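Putative glutaryl-CoA dehydrogenase (Thermus thermophilus, PDB 2EBA) is a putative member of the acyl-CoA dehydrogenase family of flavoproteins and binds flavin-adenine dinucleotide as part of a four-chain assembly. Local coordinates at residues P32-R35 / D36-E39; A73-G76 / L77-Y80; I164-G167 / N168-H171. One frame throughout, in Å; residues are numbered along the deposited sequence.

Contact 1 of 3, residues P32-R35 / D36-E39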
loop_
_atom_site.group_PDB
_atom_site.type_symbol
_atom_site.label_atom_id
_atom_site.label_comp_id
_atom_site.label_asym_id
_atom_site.label_seq_id
_atom_site.Cartn_x
_atom_site.Cartn_y
_atom_site.Cartn_z
ATOM N N PRO A 32 24.984 24.674 4.712
ATOM C CA PRO A 32 25.927 24.490 5.819
ATOM C C PRO A 32 25.325 24.791 7.193
ATOM O O PRO A 32 25.873 24.377 8.207
ATOM C CB PRO A 32 27.060 25.462 5.484
ATOM C CG PRO A 32 27.028 25.502 3.998
ATOM C CD PRO A 32 25.552 25.586 3.698
ATOM N N HIS A 33 24.192 25.492 7.226
ATOM C CA HIS A 33 23.578 25.872 8.496
ATOM C C HIS A 33 22.182 25.335 8.761
ATOM O O HIS A 33 21.744 25.318 9.905
ATOM C CB HIS A 33 23.525 27.395 8.588
ATOM C CG HIS A 33 24.774 28.064 8.111
ATOM N ND1 HIS A 33 25.874 28.243 8.918
ATOM C CD2 HIS A 33 25.122 28.532 6.889
ATOM C CE1 HIS A 33 26.848 28.791 8.214
ATOM N NE2 HIS A 33 26.419 28.975 6.980
ATOM N N ILE A 34 21.483 24.904 7.720
ATOM C CA ILE A 34 20.118 24.419 7.882
ATOM C C ILE A 34 19.888 23.550 9.111
ATOM O O ILE A 34 18.848 23.670 9.754
ATOM C CB ILE A 34 19.628 23.651 6.648
ATOM C CG1 ILE A 34 18.112 23.505 6.728
ATOM C CG2 ILE A 34 20.288 22.289 6.591
ATOM C CD1 ILE A 34 17.402 24.848 6.860
ATOM N N ARG A 35 20.834 22.675 9.433
ATOM C CA ARG A 35 20.693 21.827 10.618
ATOM C C ARG A 35 20.409 22.726 11.799
ATOM O O ARG A 35 19.286 22.785 12.296
ATOM C CB ARG A 35 21.974 21.059 10.921
ATOM C CG ARG A 35 21.925 19.580 10.632
ATOM C CD ARG A 35 22.723 19.238 9.389
ATOM N NE ARG A 35 23.531 18.041 9.598
ATOM C CZ ARG A 35 24.493 17.631 8.776
ATOM N NH1 ARG A 35 24.774 18.327 7.678
ATOM N NH2 ARG A 35 25.176 16.525 9.058
ATOM N N ASP A 36 21.436 23.439 12.248
ATOM C CA ASP A 36 21.314 24.341 13.374
ATOM C C ASP A 36 20.058 25.205 13.337
ATOM O O ASP A 36 19.349 25.290 14.336
ATOM C CB ASP A 36 22.559 25.205 13.448
ATOM C CG ASP A 36 23.828 24.369 13.484
ATOM O OD1 ASP A 36 23.718 23.145 13.741
ATOM O OD2 ASP A 36 24.928 24.901 13.259
ATOM N N TRP A 37 19.759 25.841 12.220
ATOM C CA TRP A 37 18.570 26.673 12.199
ATOM C C TRP A 37 17.272 25.873 12.438
ATOM O O TRP A 37 16.403 26.332 13.187
ATOM C CB TRP A 37 18.478 27.435 10.882
ATOM C CG TRP A 37 19.639 28.350 10.609
ATOM C CD1 TRP A 37 20.468 28.971 11.525
ATOM C CD2 TRP A 37 20.046 28.834 9.322
ATOM N NE1 TRP A 37 21.353 29.805 10.875
ATOM C CE2 TRP A 37 21.114 29.743 9.525
ATOM C CE3 TRP A 37 19.605 28.592 8.010
ATOM C CZ2 TRP A 37 21.751 30.404 8.463
ATOM C CZ3 TRP A 37 20.236 29.246 6.963
ATOM C CH2 TRP A 37 21.299 30.138 7.195
ATOM N N TRP A 38 17.137 24.697 11.813
ATOM C CA TRP A 38 15.946 23.859 11.980
ATOM C C TRP A 38 15.901 23.486 13.472
ATOM O O TRP A 38 14.865 23.621 14.142
ATOM C CB TRP A 38 16.068 22.593 11.135
ATOM C CG TRP A 38 14.817 21.820 11.037
ATOM C CD1 TRP A 38 13.810 21.998 10.128
ATOM C CD2 TRP A 38 14.356 20.825 11.953
ATOM N NE1 TRP A 38 12.749 21.173 10.418
ATOM C CE2 TRP A 38 13.055 20.439 11.541
ATOM C CE3 TRP A 38 14.909 20.221 13.097
ATOM C CZ2 TRP A 38 12.295 19.489 12.224
ATOM C CZ3 TRP A 38 14.160 19.274 13.777
ATOM C CH2 TRP A 38 12.862 18.917 13.336
ATOM N N GLU A 39 17.055 23.039 13.965
ATOM C CA GLU A 39 17.233 22.632 15.351
ATOM C C GLU A 39 16.807 23.718 16.341
ATOM O O GLU A 39 16.012 23.444 17.240
ATOM C CB GLU A 39 18.691 22.302 15.568
ATOM C CG GLU A 39 18.983 21.083 16.340
ATOM C CD GLU A 39 20.439 20.701 16.220
ATOM O OE1 GLU A 39 20.910 20.595 15.048
ATOM O OE2 GLU A 39 21.084 20.497 17.270
#
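His33 and Trp37 sit one turn apart on helix 31-39, and the indole lies against the start of the histidine side chain. His33 CB stands over one face of the six-membered ring of Trp37, 3.6 Å from its centroid and 16° off the ring normal. This is a CH-pi contact. The imidazole itself is slid aside. Its plane is at 23° to the indole, but with centroids 5.2 Å apart the near-parallel rings are offset too far to stack well. Trp37 has CG anti to its carbonyl carbon (chi1 -60°), which carries the indole back along the helix to His33. Ile34 adds a looser apolar touch, CD1 to Trp37 CE3 at 4.5 Å. Trp38 packs on Arg353 and Leu356 of helix 351-361 and on Met205 of the second subunit. The backbone ties the same pair, with Trp37 N bonded to His33 O at 3.1 Å. Trp38 N to Ile34 O and Glu39 N to Arg35 O follow in the same helical pattern. His46 meets the Trp37 ring with its plane near perpendicular. The chemistry is therefore dispersion and CH-pi packing on a helical frame, with no salt bridge between the two halves.

Contact 2 of 3, residues A73-G76 / L77-Y80; sequences AAYG and LICY
Tyr75 and Cys79 meet one turn apart on the buried helix 72-85. The thiol sulfur comes to the CE1 side of the phenol ring, with SG 3.6 Å from Tyr75 CE1. It lies 4.2 Å from the ring centroid and 32° off the ring normal, an oblique sulfur-aromatic contact. Ile78 comes to the same ring at a greater distance, its CG1 4.3 Å from Tyr75 CD1. The torsions bring the two groups together. Tyr75 holds CG opposite its own nitrogen (chi1 170°), and Cys79 holds SG opposite its carbonyl carbon (chi1 -78°), which points the sulfur back down the helix. The i to i+4 backbone bonds of the helix run beneath them. Cys79 N bonds to Tyr75 O at 3.0 Å and ties the two residues directly. Leu77 N to Ala73 O at 2.7 Å and Tyr80 N to Gly76 O at 2.9 Å belong to the same series. Ile78 N bonds to Ala74 O and, weakly, to Tyr75 O.

Further out, the phenol hydroxyl of Tyr75 is hydrogen-bonded to Ser98 OG, which fixes the far end of the ring, and Phe246 of helix 235-269 packs on its side chain. Tyr80 leads away from this cluster, and its OH is hydrogen-bonded to Glu257 and His294. Ala74 and Ile78 rest on Val18 of helix 13-29. The helix thus packs against several neighbours of the fold. Between its halves the side-chain chemistry is apolar and sulfur-aromatic, while the tyrosine hydroxyls find their polar partners on other helices.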
loop_
_atom_site.group_PDB
_atom_site.type_symbol
_atom_site.label_atom_id
_atom_site.label_comp_id
_atom_site.label_asym_id
_atom_site.label_seq_id
_atom_site.Cartn_x
_atom_site.Cartn_y
_atom_site.Cartn_z
ATOM N N ALA A 73 8.610 27.587 -15.296
ATOM C CA ALA A 73 9.538 26.485 -15.107
ATOM C C ALA A 73 10.671 26.979 -14.195
ATOM O O ALA A 73 11.083 26.288 -13.260
ATOM C CB ALA A 73 10.088 26.032 -16.453
ATOM N N ALA A 74 11.153 28.190 -14.460
ATOM C CA ALA A 74 12.232 28.780 -13.674
ATOM C C ALA A 74 11.814 28.958 -12.219
ATOM O O ALA A 74 12.617 28.747 -11.315
ATOM C CB ALA A 74 12.657 30.136 -14.277
ATOM N N TYR A 75 10.566 29.358 -11.997
ATOM C CA TYR A 75 10.051 29.534 -10.642
ATOM C C TYR A 75 10.036 28.151 -10.008
ATOM O O TYR A 75 10.511 27.962 -8.893
ATOM C CB TYR A 75 8.637 30.139 -10.688
ATOM C CG TYR A 75 7.874 30.171 -9.364
ATOM C CD1 TYR A 75 8.501 30.543 -8.172
ATOM C CD2 TYR A 75 6.512 29.863 -9.319
ATOM C CE1 TYR A 75 7.786 30.603 -6.975
ATOM C CE2 TYR A 75 5.794 29.919 -8.137
ATOM C CZ TYR A 75 6.434 30.288 -6.967
ATOM O OH TYR A 75 5.723 30.318 -5.787
ATOM N N GLY A 76 9.504 27.181 -10.748
ATOM C CA GLY A 76 9.449 25.820 -10.254
ATOM C C GLY A 76 10.837 25.340 -9.904
ATOM O O GLY A 76 11.036 24.694 -8.884
ATOM N N LEU A 77 11.804 25.675 -10.753
ATOM C CA LEU A 77 13.190 25.285 -10.549
ATOM C C LEU A 77 13.840 25.923 -9.330
ATOM O O LEU A 77 14.707 25.314 -8.725
ATOM C CB LEU A 77 14.031 25.593 -11.793
ATOM C CG LEU A 77 13.782 24.704 -13.021
ATOM C CD1 LEU A 77 14.493 25.264 -14.253
ATOM C CD2 LEU A 77 14.256 23.298 -12.727
ATOM N N ILE A 78 13.461 27.141 -8.960
ATOM C CA ILE A 78 14.090 27.716 -7.788
ATOM C C ILE A 78 13.448 27.068 -6.557
ATOM O O ILE A 78 14.104 26.839 -5.542
ATOM C CB ILE A 78 13.959 29.270 -7.716
ATOM C CG1 ILE A 78 12.592 29.664 -7.198
ATOM C CG2 ILE A 78 14.218 29.896 -9.064
ATOM C CD1 ILE A 78 12.678 30.302 -5.856
ATOM N N CYS A 79 12.162 26.761 -6.659
ATOM C CA CYS A 79 11.464 26.115 -5.555
ATOM C C CYS A 79 12.109 24.762 -5.298
ATOM O O CYS A 79 12.306 24.358 -4.150
ATOM C CB CYS A 79 9.986 25.938 -5.895
ATOM S SG CYS A 79 9.047 27.451 -5.721
ATOM N N TYR A 80 12.443 24.080 -6.387
ATOM C CA TYR A 80 13.086 22.769 -6.368
ATOM C C TYR A 80 14.358 22.816 -5.515
ATOM O O TYR A 80 14.535 22.055 -4.553
ATOM C CB TYR A 80 13.445 22.372 -7.812
ATOM C CG TYR A 80 14.006 20.982 -7.971
ATOM C CD1 TYR A 80 13.164 19.892 -8.216
ATOM C CD2 TYR A 80 15.372 20.742 -7.830
ATOM C CE1 TYR A 80 13.669 18.596 -8.317
ATOM C CE2 TYR A 80 15.889 19.449 -7.923
ATOM C CZ TYR A 80 15.028 18.382 -8.167
ATOM O OH TYR A 80 15.514 17.103 -8.276
#

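Contact 3 of 3, residues I164-G167 / N168-H171. With FAD (flavin-adenine dinucleotide), chain I.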
loop_
_atom_site.group_PDB
_atom_site.type_symbol
_atom_site.label_atom_id
_atom_site.label_comp_id
_atom_site.label_asym_id
_atom_site.label_seq_id
_atom_site.Cartn_x
_atom_site.Cartn_y
_atom_site.Cartn_z
ATOM N N ILE A 164 -0.282 30.967 10.239
ATOM C CA ILE A 164 0.079 31.826 9.117
ATOM C C ILE A 164 1.584 32.002 9.002
ATOM O O ILE A 164 2.223 32.521 9.920
ATOM C CB ILE A 164 -0.583 33.201 9.261
ATOM C CG1 ILE A 164 -2.082 33.010 9.516
ATOM C CG2 ILE A 164 -0.339 34.045 8.007
ATOM C CD1 ILE A 164 -2.780 32.122 8.510
ATOM N N THR A 165 2.143 31.561 7.877
ATOM C CA THR A 165 3.577 31.674 7.628
ATOM C C THR A 165 3.959 33.138 7.524
ATOM O O THR A 165 3.194 33.947 7.003
ATOM C CB THR A 165 3.971 30.962 6.322
ATOM O OG1 THR A 165 3.693 29.568 6.451
ATOM C CG2 THR A 165 5.446 31.145 6.019
ATOM N N ASN A 166 5.145 33.466 8.028
ATOM C CA ASN A 166 5.644 34.836 8.025
ATOM C C ASN A 166 4.784 35.749 8.889
ATOM O O ASN A 166 4.881 36.972 8.785
ATOM C CB ASN A 166 5.688 35.400 6.596
ATOM C CG ASN A 166 6.789 34.783 5.761
ATOM O OD1 ASN A 166 7.700 34.148 6.296
ATOM N ND2 ASN A 166 6.723 34.984 4.445
ATOM N N GLY A 167 3.939 35.153 9.724
ATOM C CA GLY A 167 3.069 35.920 10.596
ATOM C C GLY A 167 3.764 37.021 11.382
ATOM O O GLY A 167 3.256 38.143 11.447
ATOM N N ASN A 168 4.920 36.713 11.976
ATOM C CA ASN A 168 5.682 37.699 12.755
ATOM C C ASN A 168 6.794 38.443 11.998
ATOM O O ASN A 168 7.498 39.268 12.582
ATOM C CB ASN A 168 6.292 37.050 14.004
ATOM C CG ASN A 168 5.284 36.861 15.103
ATOM O OD1 ASN A 168 4.353 36.071 14.978
ATOM N ND2 ASN A 168 5.457 37.596 16.190
ATOM N N LEU A 169 6.960 38.160 10.712
ATOM C CA LEU A 169 7.985 38.836 9.925
ATOM C C LEU A 169 7.327 39.890 9.044
ATOM O O LEU A 169 7.942 40.897 8.689
ATOM C CB LEU A 169 8.724 37.834 9.020
ATOM C CG LEU A 169 9.504 36.643 9.587
ATOM C CD1 LEU A 169 10.022 35.777 8.439
ATOM C CD2 LEU A 169 10.659 37.134 10.424
ATOM N N ALA A 170 6.059 39.655 8.718
ATOM C CA ALA A 170 5.297 40.511 7.815
ATOM C C ALA A 170 4.929 41.916 8.255
ATOM O O ALA A 170 4.606 42.160 9.414
ATOM C CB ALA A 170 4.033 39.778 7.376
ATOM N N HIS A 171 4.984 42.838 7.298
ATOM C CA HIS A 171 4.591 44.221 7.526
ATOM C C HIS A 171 3.211 44.303 6.896
ATOM O O HIS A 171 2.370 45.097 7.307
ATOM C CB HIS A 171 5.503 45.207 6.801
ATOM C CG HIS A 171 6.957 44.914 6.960
ATOM N ND1 HIS A 171 7.626 44.018 6.153
ATOM C CD2 HIS A 171 7.874 45.395 7.833
ATOM C CE1 HIS A 171 8.894 43.961 6.522
ATOM N NE2 HIS A 171 9.070 44.787 7.539
HETATM P PA FAD I . -8.722 20.319 9.087
HETATM O O1A FAD I . -9.653 20.167 10.270
HETATM O O2A FAD I . -9.107 21.177 7.908
HETATM O O5B FAD I . -8.331 18.825 8.595
HETATM C C5B FAD I . -8.025 17.800 9.386
HETATM C C4B FAD I . -8.094 16.405 8.820
HETATM O O4B FAD I . -9.471 16.209 8.050
HETATM C C3B FAD I . -7.288 16.437 7.411
HETATM O O3B FAD I . -6.937 15.076 7.182
HETATM C C2B FAD I . -8.243 16.655 6.215
HETATM O O2B FAD I . -7.907 15.903 5.113
HETATM C C1B FAD I . -9.477 15.980 6.758
HETATM N N9A FAD I . -10.657 16.677 6.087
HETATM C C8A FAD I . -10.974 17.957 6.200
HETATM N N7A FAD I . -12.118 18.149 5.462
HETATM C C5A FAD I . -12.497 16.963 4.911
HETATM C C6A FAD I . -13.578 16.541 4.067
HETATM N N6A FAD I . -14.508 17.409 3.631
HETATM N N1A FAD I . -13.660 15.223 3.692
HETATM C C2A FAD I . -12.732 14.310 4.110
HETATM N N3A FAD I . -11.688 14.689 4.916
HETATM C C4A FAD I . -11.560 16.002 5.333
HETATM N N1 FAD I . -2.801 28.618 6.026
HETATM C C2 FAD I . -2.826 29.852 5.420
HETATM O O2 FAD I . -3.903 30.334 5.028
HETATM N N3 FAD I . -1.666 30.558 5.250
HETATM C C4 FAD I . -0.464 30.050 5.682
HETATM O O4 FAD I . 0.579 30.715 5.530
HETATM C C4X FAD I . -0.417 28.787 6.310
HETATM N N5 FAD I . 0.772 28.263 6.774
HETATM C C5X FAD I . 0.817 27.051 7.421
HETATM C C6 FAD I . 2.052 26.560 7.918
HETATM C C7 FAD I . 2.105 25.325 8.613
HETATM C C7M FAD I . 3.455 24.874 9.130
HETATM C C8 FAD I . 0.909 24.563 8.804
HETATM C C8M FAD I . 0.874 23.238 9.536
HETATM C C9 FAD I . -0.309 25.054 8.305
HETATM C C9A FAD I . -0.395 26.305 7.607
HETATM N N10 FAD I . -1.607 26.837 7.118
HETATM C C10 FAD I . -1.628 28.059 6.484
HETATM C "C1'" FAD I . -2.889 26.138 7.288
HETATM C "C2'" FAD I . -3.027 24.876 6.488
HETATM O "O2'" FAD I . -3.428 25.203 5.167
HETATM C "C3'" FAD I . -4.008 24.004 7.215
HETATM O "O3'" FAD I . -3.292 23.284 8.215
HETATM C "C4'" FAD I . -4.730 22.999 6.325
HETATM O "O4'" FAD I . -5.813 23.629 5.634
HETATM C "C5'" FAD I . -5.293 21.862 7.155
HETATM O "O5'" FAD I . -6.437 22.301 7.858
HETATM P P FAD I . -6.610 22.225 9.468
HETATM O O1P FAD I . -5.283 22.168 10.160
HETATM O O2P FAD I . -7.534 23.350 9.866
HETATM O O3P FAD I . -7.291 20.790 9.674
#
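Asn166, the third residue of a type II beta turn from Ile164 to Gly167, meets Leu169 just beyond the turn. The turn ends strand 154-165 in the middle domain, and Gly167 N closes it on Ile164 O at 3.1 Å. From CB the Asn166 side chain runs with CG beside the backbone nitrogen (chi1 -72°), which brings the amide alongside Leu169. At the tip the amide splits its roles. OD1 meets Leu169 CD1 at 3.6 Å, a van der Waals touch, while ND2 gives a hydrogen bond to Gly127 O. Phe92 and Val95 of helix 87-107 also touch this side chain. The Asn166 carbonyl holds the chain beyond it. Its oxygen takes Ala170 N at 2.9 Å, nearly in line with the C=O bond, and Leu169 N at 3.1 Å from above the carbonyl plane. Two donors on one oxygen draw the loop into a compact bend. Asn168 is secured from outside, through OD1 to Ser213. The strand end just before the bend reaches the flavin. Ile164 CD1 lies 3.8 Å from FAD N3, and Thr165 OG1 is 3.2 Å from FAD N5. The backbone adds a firm bond: Thr165 N donates to FAD O4 at 2.9 Å, with an N-H...O angle of 165°.

Overall arrangement
The three contacts come in series along the chain. Contacts 1 and 2 belong to the N-terminal helical domain, on helices 31-39 and 72-85. Contact 3 lies in the strand-rich middle domain, where strand 154-165 runs into the loop before strand 172-178. The centres of contacts 1 and 2 are about 23 Å apart. Contact 3 has its centre about 20 Å from that of contact 1. Contacts 2 and 3 lie on opposite sides of the chain's centre, and no two of the three touch. Only contact 3 meets the FAD; contacts 1 and 2 are helix packing, and contact 1 also reaches the second subunit. Helix 87-107 touches side chains of both contact 2 and contact 3.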